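Local coordinates for protein D-alanyl transferase DltD (Enterococcus faecalis, PDB 6O93) that probably transfers D-alanine onto lipoteichoic acid during cell-wall biogenesis in this Gram-positive bacterium, as a membrane-associated member of the DltD family, at residues D266-P271 with Q309-Q314. Sequence-based numbering, arbitrary orientation.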
# COMPACT_ATOMS: atom_id res chain seq x y z
N ASP A 266 -10.07 3.45 -17.73
CA ASP A 266 -10.81 4.40 -16.90
C ASP A 266 -10.76 3.91 -15.46
O ASP A 266 -11.15 2.77 -15.18
CB ASP A 266 -12.25 4.52 -17.39
CG ASP A 266 -12.99 5.68 -16.77
OD1 ASP A 266 -12.46 6.29 -15.82
OD2 ASP A 266 -14.10 5.99 -17.25
N TYR A 267 -10.30 4.77 -14.55
CA TYR A 267 -10.18 4.44 -13.14
C TYR A 267 -11.15 5.23 -12.27
O TYR A 267 -10.98 5.26 -11.04
CB TYR A 267 -8.75 4.68 -12.65
CG TYR A 267 -7.67 3.93 -13.40
CD1 TYR A 267 -7.85 2.61 -13.80
CD2 TYR A 267 -6.46 4.53 -13.69
CE1 TYR A 267 -6.86 1.93 -14.48
CE2 TYR A 267 -5.46 3.86 -14.36
CZ TYR A 267 -5.66 2.56 -14.76
OH TYR A 267 -4.66 1.90 -15.43
N ARG A 268 -12.14 5.89 -12.86
CA ARG A 268 -13.04 6.75 -12.10
C ARG A 268 -14.10 5.97 -11.34
O ARG A 268 -14.65 6.49 -10.36
CB ARG A 268 -13.71 7.76 -13.02
CG ARG A 268 -12.76 8.76 -13.66
CD ARG A 268 -13.47 9.63 -14.68
NE ARG A 268 -14.02 8.82 -15.77
CZ ARG A 268 -14.93 9.25 -16.64
NH1 ARG A 268 -15.41 10.48 -16.56
NH2 ARG A 268 -15.36 8.44 -17.59
N PHE A 269 -14.42 4.74 -11.76
CA PHE A 269 -15.49 3.96 -11.16
C PHE A 269 -14.93 2.61 -10.73
O PHE A 269 -14.37 1.88 -11.56
CB PHE A 269 -16.65 3.79 -12.15
CG PHE A 269 -16.98 5.04 -12.91
CD1 PHE A 269 -17.65 6.09 -12.29
CD2 PHE A 269 -16.61 5.18 -14.23
CE1 PHE A 269 -17.95 7.24 -12.98
CE2 PHE A 269 -16.91 6.34 -14.93
CZ PHE A 269 -17.59 7.37 -14.31
N SER A 270 -15.09 2.28 -9.45
CA SER A 270 -14.46 1.06 -8.95
C SER A 270 -14.96 0.69 -7.55
O SER A 270 -15.20 1.57 -6.72
CB SER A 270 -12.94 1.23 -8.91
OG SER A 270 -12.32 0.07 -8.40
N PRO A 271 -15.11 -0.61 -7.26
CA PRO A 271 -15.29 -1.02 -5.86
C PRO A 271 -14.10 -0.67 -4.99
O PRO A 271 -14.23 -0.69 -3.76
CB PRO A 271 -15.48 -2.55 -5.96
CG PRO A 271 -15.91 -2.79 -7.36
CD PRO A 271 -15.23 -1.75 -8.19
N GLN A 309 -4.45 11.52 -19.23
CA GLN A 309 -4.01 12.25 -18.04
C GLN A 309 -5.14 13.06 -17.44
O GLN A 309 -5.16 13.29 -16.22
CB GLN A 309 -2.83 13.15 -18.40
CG GLN A 309 -1.55 12.40 -18.72
CD GLN A 309 -0.87 11.83 -17.49
OE1 GLN A 309 -1.25 12.14 -16.36
NE2 GLN A 309 0.13 10.99 -17.70
N ASP A 310 -6.09 13.52 -18.27
CA ASP A 310 -7.26 14.20 -17.75
C ASP A 310 -8.08 13.27 -16.86
O ASP A 310 -8.56 13.67 -15.80
CB ASP A 310 -8.12 14.73 -18.90
CG ASP A 310 -7.35 15.66 -19.82
OD1 ASP A 310 -6.49 16.41 -19.32
OD2 ASP A 310 -7.62 15.64 -21.04
N MET A 311 -8.23 12.01 -17.28
CA MET A 311 -8.93 11.03 -16.46
C MET A 311 -8.20 10.79 -15.14
O MET A 311 -8.83 10.67 -14.09
CB MET A 311 -9.08 9.72 -17.24
CG MET A 311 -9.75 8.59 -16.47
SD MET A 311 -8.63 7.62 -15.45
CE MET A 311 -7.59 6.85 -16.69
N LEU A 312 -6.86 10.73 -15.18
CA LEU A 312 -6.10 10.55 -13.95
C LEU A 312 -6.31 11.71 -12.99
O LEU A 312 -6.32 11.51 -11.77
CB LEU A 312 -4.61 10.39 -14.27
CG LEU A 312 -4.21 9.08 -14.95
CD1 LEU A 312 -2.74 9.10 -15.33
CD2 LEU A 312 -4.50 7.88 -14.05
N GLN A 313 -6.50 12.93 -13.51
CA GLN A 313 -6.80 14.06 -12.64
C GLN A 313 -8.20 13.96 -12.05
O GLN A 313 -8.43 14.39 -10.92
CB GLN A 313 -6.63 15.38 -13.40
CG GLN A 313 -5.18 15.74 -13.69
CD GLN A 313 -4.34 15.77 -12.43
OE1 GLN A 313 -4.70 16.41 -11.43
NE2 GLN A 313 -3.22 15.06 -12.45
N GLN A 314 -9.15 13.40 -12.81
CA GLN A 314 -10.47 13.14 -12.25
C GLN A 314 -10.38 12.14 -11.11
O GLN A 314 -11.07 12.28 -10.09
CB GLN A 314 -11.41 12.64 -13.34
CG GLN A 314 -11.71 13.67 -14.42
CD GLN A 314 -12.53 14.83 -13.91
OE1 GLN A 314 -13.65 14.65 -13.42
NE2 GLN A 314 -11.99 16.04 -14.01
O HOH W 1 -15.33 12.64 -14.86
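Met311 leaves its helix with CG anti to the backbone N (chi1 178°), then bends at chi2 and chi3, which carries SD to the backbone N of Tyr267 and CE to that residue's ring. The contact packs the loop before helix 272-285 against the start of helix 309-324 in the SGNH-hydrolase-like fold of DltD. Tyr267 N gives Met311 SD a weak but fairly straight hydrogen bond (3.4 Å, N-H...S angle 162°). Met311 SD also makes an oblique Met-aromatic contact, 5.0 Å from the Tyr267 ring centroid. Leu312 CD2 meets the ring edge in plane, 3.9 Å from Tyr267 CD2. Beside Met311 CG lies Asp266 OD1, which accepts a hydrogen bond from Arg268 N, above the carboxylate plane, and so closes an Asx turn. Arg268 grips the carboxylate side-on in a salt bridge: NE reaches Asp266 OD1 at 3.0 Å and NH2 reaches Asp266 OD2 at 2.8 Å, both on syn sides. This two-nitrogen grip fixes the guanidinium's rotation, and Phe269 CZ sits over the centre of one face. The aliphatic part of Arg268 runs alongside Gln314, with CD 3.9 Å from Gln314 CB, and Lys318 NZ, a turn further along the helix, hydrogen-bonds to Arg268 O. Water 1 bridges the two tips, accepting from Arg268 NH1 at 2.7 Å and donating to Gln314 OE1.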